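Local atomic coordinates of uncharacterized protein (Bacteroides eggerthii, PDB entry 4FTD), a protein that is of unknown function but carries an immunoglobulin-like domain and a six-bladed beta-propeller, and may take part in carbohydrate metabolism. Residues T15-I20 and G35-A40; K343-N348 and A427-F432. One frame throughout, in Å; residues are numbered along the deposited sequence. Where two conformers were deposited one is given.

Contact 1 of 2, residues T15-I20 and G35-A40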
ATOM      1  N   THR A  15     -38.155  41.012  -5.444  1.00 96.98           N
ATOM      2  CA  THR A  15     -37.240  40.836  -4.293  1.00 91.07           C
ATOM      3  C   THR A  15     -36.392  39.551  -4.240  1.00 84.98           C
ATOM      4  O   THR A  15     -36.611  38.670  -3.400  1.00 81.80           O
ATOM      5  CB  THR A  15     -37.910  41.127  -2.921  1.00100.10           C
ATOM      6  OG1 THR A  15     -36.886  41.350  -1.940  1.00 79.95           O
ATOM      7  CG2 THR A  15     -38.860  40.015  -2.457  1.00102.98           C
ATOM      8  N   GLU A  16     -35.404  39.475  -5.134  1.00 64.18           N
ATOM      9  CA  GLU A  16     -34.454  38.363  -5.153  1.00 66.30           C
ATOM     10  C   GLU A  16     -33.029  38.724  -5.577  1.00 69.73           C
ATOM     11  O   GLU A  16     -32.770  39.808  -6.116  1.00 57.64           O
ATOM     12  CB  GLU A  16     -34.956  37.185  -5.955  1.00 80.77           C
ATOM     13  CG  GLU A  16     -35.420  37.478  -7.343  1.00 91.91           C
ATOM     14  CD  GLU A  16     -35.997  36.221  -7.925  1.00102.42           C
ATOM     15  OE1 GLU A  16     -35.224  35.423  -8.488  1.00112.03           O
ATOM     16  OE2 GLU A  16     -37.212  36.015  -7.769  1.00 96.93           O
ATOM     17  N   LEU A  17     -32.117  37.814  -5.222  1.00 55.12           N
ATOM     18  CA  LEU A  17     -30.696  37.949  -5.450  1.00 65.34           C
ATOM     19  C   LEU A  17     -30.435  37.178  -6.706  1.00 61.18           C
ATOM     20  O   LEU A  17     -30.546  35.970  -6.704  1.00 62.52           O
ATOM     21  CB  LEU A  17     -29.912  37.336  -4.289  1.00 57.52           C
ATOM     22  CG  LEU A  17     -28.392  37.388  -4.320  1.00 57.20           C
ATOM     23  CD1 LEU A  17     -27.955  38.847  -4.334  1.00 47.91           C
ATOM     24  CD2 LEU A  17     -27.885  36.630  -3.100  1.00 53.21           C
ATOM     25  N   LEU A  18     -30.070  37.886  -7.768  1.00 65.11           N
ATOM     26  CA  LEU A  18     -29.805  37.295  -9.094  1.00 62.67           C
ATOM     27  C   LEU A  18     -28.335  36.802  -9.256  1.00 58.07           C
ATOM     28  O   LEU A  18     -28.073  35.814  -9.933  1.00 64.38           O
ATOM     29  CB  LEU A  18     -30.198  38.326 -10.163  1.00 64.13           C
ATOM     30  CG  LEU A  18     -31.612  38.909 -10.050  1.00 72.84           C
ATOM     31  CD1 LEU A  18     -31.848  40.069 -11.012  1.00 74.53           C
ATOM     32  CD2 LEU A  18     -32.620  37.796 -10.283  1.00 63.72           C
ATOM     33  N   SER A  19     -27.367  37.484  -8.634  1.00 58.20           N
ATOM     34  CA  SER A  19     -25.966  37.013  -8.644  1.00 57.44           C
ATOM     35  C   SER A  19     -25.205  37.680  -7.510  1.00 51.05           C
ATOM     36  O   SER A  19     -25.613  38.722  -7.024  1.00 51.53           O
ATOM     37  CB  SER A  19     -25.260  37.296  -9.983  1.00 63.71           C
ATOM     38  OG  SER A  19     -25.037  38.680 -10.167  1.00 68.18           O
ATOM     39  N   ILE A  20     -24.118  37.060  -7.083  1.00 50.01           N
ATOM     40  CA  ILE A  20     -23.341  37.575  -5.962  1.00 49.13           C
ATOM     41  C   ILE A  20     -21.878  37.111  -6.107  1.00 53.94           C
ATOM     42  O   ILE A  20     -21.588  36.015  -6.614  1.00 51.93           O
ATOM     43  CB  ILE A  20     -23.993  37.136  -4.614  1.00 48.26           C
ATOM     44  CG1 ILE A  20     -23.387  37.927  -3.426  1.00 43.94           C
ATOM     45  CG2 ILE A  20     -23.976  35.609  -4.478  1.00 50.72           C
ATOM     46  CD1 ILE A  20     -24.124  37.820  -2.106  1.00 47.55           C
ATOM     47  N   GLY A  35     -20.584  33.390  -6.334  1.00 51.44           N
ATOM     48  CA  GLY A  35     -21.455  32.573  -5.497  1.00 48.51           C
ATOM     49  C   GLY A  35     -22.481  31.799  -6.305  1.00 53.14           C
ATOM     50  O   GLY A  35     -22.803  32.188  -7.437  1.00 54.44           O
ATOM     51  N   THR A  36     -22.983  30.709  -5.716  1.00 54.77           N
ATOM     52  CA  THR A  36     -24.076  29.927  -6.281  1.00 58.91           C
ATOM     53  C   THR A  36     -25.316  30.142  -5.399  1.00 57.43           C
ATOM     54  O   THR A  36     -25.282  29.858  -4.210  1.00 55.85           O
ATOM     55  CB  THR A  36     -23.712  28.428  -6.339  1.00 61.75           C
ATOM     56  OG1 THR A  36     -22.509  28.279  -7.088  1.00 65.51           O
ATOM     57  CG2 THR A  36     -24.848  27.597  -7.006  1.00 66.92           C
ATOM     58  N   ILE A  37     -26.407  30.612  -6.007  1.00 59.04           N
ATOM     59  CA  ILE A  37     -27.659  30.907  -5.314  1.00 57.92           C
ATOM     60  C   ILE A  37     -28.666  29.806  -5.587  1.00 62.93           C
ATOM     61  O   ILE A  37     -28.924  29.490  -6.733  1.00 65.16           O
ATOM     62  CB  ILE A  37     -28.257  32.258  -5.771  1.00 59.24           C
ATOM     63  CG1 ILE A  37     -27.199  33.373  -5.616  1.00 57.82           C
ATOM     64  CG2 ILE A  37     -29.518  32.601  -4.956  1.00 52.91           C
ATOM     65  CD1 ILE A  37     -27.401  34.568  -6.504  1.00 56.13           C
ATOM     66  N   ASP A  38     -29.192  29.198  -4.533  1.00 65.86           N
ATOM     67  CA  ASP A  38     -30.289  28.238  -4.666  1.00 68.14           C
ATOM     68  C   ASP A  38     -31.524  28.981  -4.180  1.00 64.44           C
ATOM     69  O   ASP A  38     -31.743  29.108  -2.981  1.00 65.46           O
ATOM     70  CB  ASP A  38     -30.030  26.975  -3.844  1.00 70.08           C
ATOM     71  CG  ASP A  38     -31.026  25.865  -4.149  1.00 75.30           C
ATOM     72  OD1 ASP A  38     -32.224  26.167  -4.342  1.00 84.00           O
ATOM     73  OD2 ASP A  38     -30.596  24.690  -4.214  1.00 75.46           O
ATOM     74  N   GLU A  39     -32.328  29.484  -5.111  1.00 70.62           N
ATOM     75  CA  GLU A  39     -33.483  30.310  -4.753  1.00 68.46           C
ATOM     76  C   GLU A  39     -34.578  29.585  -3.968  1.00 69.90           C
ATOM     77  O   GLU A  39     -35.199  30.190  -3.103  1.00 70.02           O
ATOM     78  CB  GLU A  39     -34.079  30.967  -6.007  1.00 66.29           C
ATOM     79  CG  GLU A  39     -35.246  31.924  -5.729  1.00 75.15           C
ATOM     80  CD  GLU A  39     -34.865  33.091  -4.845  1.00 74.54           C
ATOM     81  OE1 GLU A  39     -33.694  33.514  -4.901  1.00 75.13           O
ATOM     82  OE2 GLU A  39     -35.737  33.589  -4.103  1.00 78.46           O
ATOM     83  N   ALA A  40     -34.830  28.314  -4.285  1.00 75.66           N
ATOM     84  CA  ALA A  40     -35.874  27.544  -3.593  1.00 79.84           C
ATOM     85  C   ALA A  40     -35.479  27.347  -2.132  1.00 82.85           C
ATOM     86  O   ALA A  40     -36.315  27.493  -1.235  1.00 79.56           O
ATOM     87  CB  ALA A  40     -36.116  26.196  -4.276  1.00 78.36           C
TER
HETATM   88  O   HOH W   1     -23.723  34.529  -8.522  1.00 51.63           O

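Contact 2 of 2, residues K343-N348 and A427-F432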
ATOM      1  N   LYS A 343       3.770  -4.836   4.835  1.00 42.18           N
ATOM      2  CA  LYS A 343       4.684  -3.777   4.421  1.00 46.16           C
ATOM      3  C   LYS A 343       4.120  -2.398   4.735  1.00 49.00           C
ATOM      4  O   LYS A 343       2.969  -2.097   4.414  1.00 48.11           O
ATOM      5  CB  LYS A 343       4.999  -3.883   2.915  1.00 45.99           C
ATOM      6  CG  LYS A 343       5.668  -5.193   2.525  1.00 42.14           C
ATOM      7  CD  LYS A 343       6.292  -5.229   1.129  1.00 40.26           C
ATOM      8  CE  LYS A 343       6.977  -6.576   0.884  1.00 41.80           C
ATOM      9  NZ  LYS A 343       7.575  -6.707  -0.500  1.00 47.63           N
ATOM     10  N   VAL A 344       4.937  -1.567   5.355  1.00 42.83           N
ATOM     11  CA  VAL A 344       4.547  -0.187   5.680  1.00 46.80           C
ATOM     12  C   VAL A 344       4.914   0.724   4.511  1.00 51.90           C
ATOM     13  O   VAL A 344       6.048   0.744   4.099  1.00 52.21           O
ATOM     14  CB  VAL A 344       5.214   0.308   6.968  1.00 48.10           C
ATOM     15  CG1 VAL A 344       4.876   1.791   7.223  1.00 48.40           C
ATOM     16  CG2 VAL A 344       4.804  -0.579   8.135  1.00 45.97           C
ATOM     17  N   VAL A 345       3.923   1.459   3.994  1.00 48.45           N
ATOM     18  CA  VAL A 345       4.056   2.361   2.855  1.00 50.67           C
ATOM     19  C   VAL A 345       3.785   3.787   3.298  1.00 52.18           C
ATOM     20  O   VAL A 345       2.725   4.036   3.870  1.00 51.36           O
ATOM     21  CB  VAL A 345       2.961   2.022   1.792  1.00 52.13           C
ATOM     22  CG1 VAL A 345       3.076   2.915   0.572  1.00 57.99           C
ATOM     23  CG2 VAL A 345       3.068   0.575   1.379  1.00 57.19           C
ATOM     24  N   THR A 346       4.737   4.705   3.066  1.00 52.27           N
ATOM     25  CA  THR A 346       4.525   6.129   3.315  1.00 54.54           C
ATOM     26  C   THR A 346       4.266   6.803   1.976  1.00 53.59           C
ATOM     27  O   THR A 346       5.059   6.670   1.056  1.00 55.30           O
ATOM     28  CB  THR A 346       5.717   6.801   4.007  1.00 56.13           C
ATOM     29  OG1 THR A 346       5.928   6.159   5.264  1.00 60.80           O
ATOM     30  CG2 THR A 346       5.441   8.323   4.241  1.00 51.97           C
ATOM     31  N   PHE A 347       3.163   7.547   1.884  1.00 51.29           N
ATOM     32  CA  PHE A 347       2.730   8.141   0.630  1.00 50.59           C
ATOM     33  C   PHE A 347       1.950   9.429   0.855  1.00 52.90           C
ATOM     34  O   PHE A 347       0.912   9.410   1.534  1.00 51.17           O
ATOM     35  CB  PHE A 347       1.859   7.151  -0.142  1.00 49.49           C
ATOM     36  CG  PHE A 347       1.365   7.673  -1.458  1.00 53.29           C
ATOM     37  CD1 PHE A 347       2.204   7.693  -2.565  1.00 53.35           C
ATOM     38  CD2 PHE A 347       0.049   8.132  -1.603  1.00 55.57           C
ATOM     39  CE1 PHE A 347       1.752   8.179  -3.796  1.00 52.01           C
ATOM     40  CE2 PHE A 347      -0.401   8.637  -2.826  1.00 54.17           C
ATOM     41  CZ  PHE A 347       0.449   8.652  -3.925  1.00 53.80           C
ATOM     42  N   ASN A 348       2.451  10.528   0.273  1.00 58.59           N
ATOM     43  CA  ASN A 348       1.802  11.844   0.322  1.00 59.87           C
ATOM     44  C   ASN A 348       1.338  12.191   1.745  1.00 62.03           C
ATOM     45  O   ASN A 348       0.161  12.548   1.994  1.00 60.06           O
ATOM     46  CB  ASN A 348       0.642  11.881  -0.706  1.00 61.33           C
ATOM     47  CG  ASN A 348       0.101  13.284  -0.961  1.00 58.87           C
ATOM     48  OD1 ASN A 348       0.838  14.265  -0.925  1.00 58.64           O
ATOM     49  ND2 ASN A 348      -1.209  13.378  -1.240  1.00 53.83           N
ATOM     50  N   ALA A 427       2.929  11.154  -6.608  1.00 57.38           N
ATOM     51  CA  ALA A 427       1.807  11.336  -7.547  1.00 62.77           C
ATOM     52  C   ALA A 427       0.889  10.116  -7.641  1.00 59.21           C
ATOM     53  O   ALA A 427      -0.325  10.272  -7.665  1.00 56.11           O
ATOM     54  CB  ALA A 427       2.327  11.692  -8.927  1.00 54.28           C
ATOM     55  N   LYS A 428       1.461   8.910  -7.684  1.00 56.38           N
ATOM     56  CA  LYS A 428       0.681   7.689  -7.864  0.50 55.51           C
ATOM     57  C   LYS A 428       1.202   6.586  -6.936  1.00 51.24           C
ATOM     58  O   LYS A 428       2.400   6.342  -6.891  1.00 48.01           O
ATOM     59  CB  LYS A 428       0.767   7.268  -9.342  0.50 60.20           C
ATOM     60  CG  LYS A 428      -0.368   6.395  -9.852  0.50 65.80           C
ATOM     61  CD  LYS A 428      -0.349   6.279 -11.381  0.50 64.71           C
ATOM     62  CE  LYS A 428       0.683   5.283 -11.895  0.50 58.55           C
ATOM     63  NZ  LYS A 428       0.587   5.108 -13.375  0.50 53.82           N
ATOM     64  N   LEU A 429       0.296   5.921  -6.212  1.00 46.34           N
ATOM     65  CA  LEU A 429       0.609   4.802  -5.333  1.00 49.09           C
ATOM     66  C   LEU A 429       0.127   3.526  -6.020  1.00 47.66           C
ATOM     67  O   LEU A 429      -1.079   3.364  -6.262  1.00 50.92           O
ATOM     68  CB  LEU A 429      -0.101   4.932  -3.973  1.00 50.77           C
ATOM     69  CG  LEU A 429       0.024   3.757  -2.988  1.00 50.82           C
ATOM     70  CD1 LEU A 429       1.486   3.550  -2.650  1.00 45.44           C
ATOM     71  CD2 LEU A 429      -0.823   3.979  -1.734  1.00 47.90           C
ATOM     72  N   CYS A 430       1.054   2.613  -6.267  1.00 44.67           N
ATOM     73  CA  CYS A 430       0.784   1.360  -6.981  1.00 44.64           C
ATOM     74  C   CYS A 430       1.032   0.199  -6.034  1.00 43.63           C
ATOM     75  O   CYS A 430       2.114   0.089  -5.488  1.00 46.38           O
ATOM     76  CB  CYS A 430       1.662   1.271  -8.206  1.00 45.68           C
ATOM     77  SG  CYS A 430       1.680   2.753  -9.232  1.00 55.14           S
ATOM     78  N   LEU A 431      -0.006  -0.600  -5.782  1.00 41.65           N
ATOM     79  CA  LEU A 431       0.020  -1.698  -4.829  1.00 41.26           C
ATOM     80  C   LEU A 431      -0.147  -3.010  -5.588  1.00 42.32           C
ATOM     81  O   LEU A 431      -0.886  -3.082  -6.563  1.00 47.44           O
ATOM     82  CB  LEU A 431      -1.091  -1.533  -3.776  1.00 40.84           C
ATOM     83  CG  LEU A 431      -1.120  -0.181  -3.042  1.00 45.31           C
ATOM     84  CD1 LEU A 431      -2.276  -0.215  -2.050  1.00 46.70           C
ATOM     85  CD2 LEU A 431       0.194   0.146  -2.312  1.00 39.85           C
ATOM     86  N   PHE A 432       0.557  -4.027  -5.123  1.00 41.73           N
ATOM     87  CA  PHE A 432       0.547  -5.365  -5.703  1.00 36.34           C
ATOM     88  C   PHE A 432       0.373  -6.374  -4.604  1.00 40.90           C
ATOM     89  O   PHE A 432       0.979  -6.239  -3.525  1.00 37.80           O
ATOM     90  CB  PHE A 432       1.867  -5.598  -6.391  1.00 40.82           C
ATOM     91  CG  PHE A 432       2.141  -7.034  -6.835  1.00 37.76           C
ATOM     92  CD1 PHE A 432       2.819  -7.924  -5.996  1.00 36.39           C
ATOM     93  CD2 PHE A 432       1.858  -7.433  -8.172  1.00 39.73           C
ATOM     94  CE1 PHE A 432       3.136  -9.211  -6.425  1.00 35.11           C
ATOM     95  CE2 PHE A 432       2.202  -8.697  -8.613  1.00 37.57           C
ATOM     96  CZ  PHE A 432       2.832  -9.589  -7.728  1.00 35.28           C
TER

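Contact 1 of 2, residues T15-I20 and G35-A40
Glu16 meets Glu39 with its aliphatic part, its CB lying 4.0 Å from Glu39 OE1. The two carboxylates nevertheless come close, OE1 to OE1 at 4.3 Å, and their repulsion is probably eased because Tyr101 hydrogen-bonds Glu39 OE1 while Lys42 and Lys99 form salt bridges to Glu39 OE2. Next, Leu17 turns its CG anti to the backbone N (chi1 -179°) and crosses Ile37 at about a right angle, Leu17 CG to Ile37 CD1 at 3.7 Å. That same Ile37 methyl, CD1, also reaches Leu17 O at 3.4 Å, lies against Leu18 C and is 3.6 Å from Ser19 CA. The delta methyl of an isoleucine is long enough to touch Leu17, Leu18 and Ser19 together. Leu18 and Ser19 themselves form a classic bulge opposite Glu63. At Ile20 the backbones close in: Gly35 N donates to Ile20 O at 2.8 Å, and water 1 bridges Ile20 N and Gly35 O. Glycine suits this place, since a beta carbon would come within 2.8 Å of Ile20 CG2. Two antiparallel strands that meet at one end and splay apart at the other, with Leu17 and Ile20 buried, belong here to the immunoglobulin-like domain.

Contact 2 of 2, residues K343-N348 and A427-F432
Phe347 lays its ring flat against Leu429, whose CB stands 3.6 Å from the ring centroid and only 6° off the ring normal, a CH-pi contact over the very centre of the face. Phe347 CB points toward the other strand and CG is anti to the backbone N (chi1 -180°); chi2 of 79° then sets the turn of the ring. There its far end runs into backbone as well: CE1 lies 3.6 Å from Lys428 C, CZ is 3.6 Å from Leu429 N, and Lys428 N sits in the ring plane at the edge. The opposite face is met by Asn348 CB, 3.8 Å above the plane and shifted toward the rim, so the phenyl group is sandwiched. Ile418, Ala114 and Ile447 also touch it, an apolar setting in which a large flat side chain fits well. An alanine here would probably leave the CB of Leu429 without its aromatic partner and open a gap between the two strands. Farther along, the contact thins to a single methyl pair, Val345 CG1 and Leu429 CD1 at 3.6 Å, branched side chains that cross obliquely and also rest on Tyr416 and Ile418 respectively. The outward positions differ in character: Thr346 turns its side chain away and is exposed, and Lys428 starts away from the other strand, its NZ in the conformer given forming a salt bridge with Glu444, as suits polar groups there. The axes of the short segments come no nearer than 9.1 Å, too far for backbone pairing. Strands of two separate sheets thus meet through side chains, Val345 and Phe347 from one and Leu429 from the next, which is the face-to-face packing of neighbouring blades in a beta-propeller.

Contact 1 comes first along the chain and is complete before contact 2 opens; their centres lie 44 Å apart, and their nearest atoms about 27 Å. They share no sheet. Contact 1 joins strands 17-22 and 31-38, neighbours within the mixed sheet of the N-terminal immunoglobulin-like domain, whereas contact 2 lies near the centre of the chain and packs strand 342-347 of one propeller blade against strand 426-435 of the closing blade. That last blade takes its outermost strand, 120-125, from the start of the propeller, the familiar ring closure of this fold. The protein is therefore built of two separately packed modules joined in series.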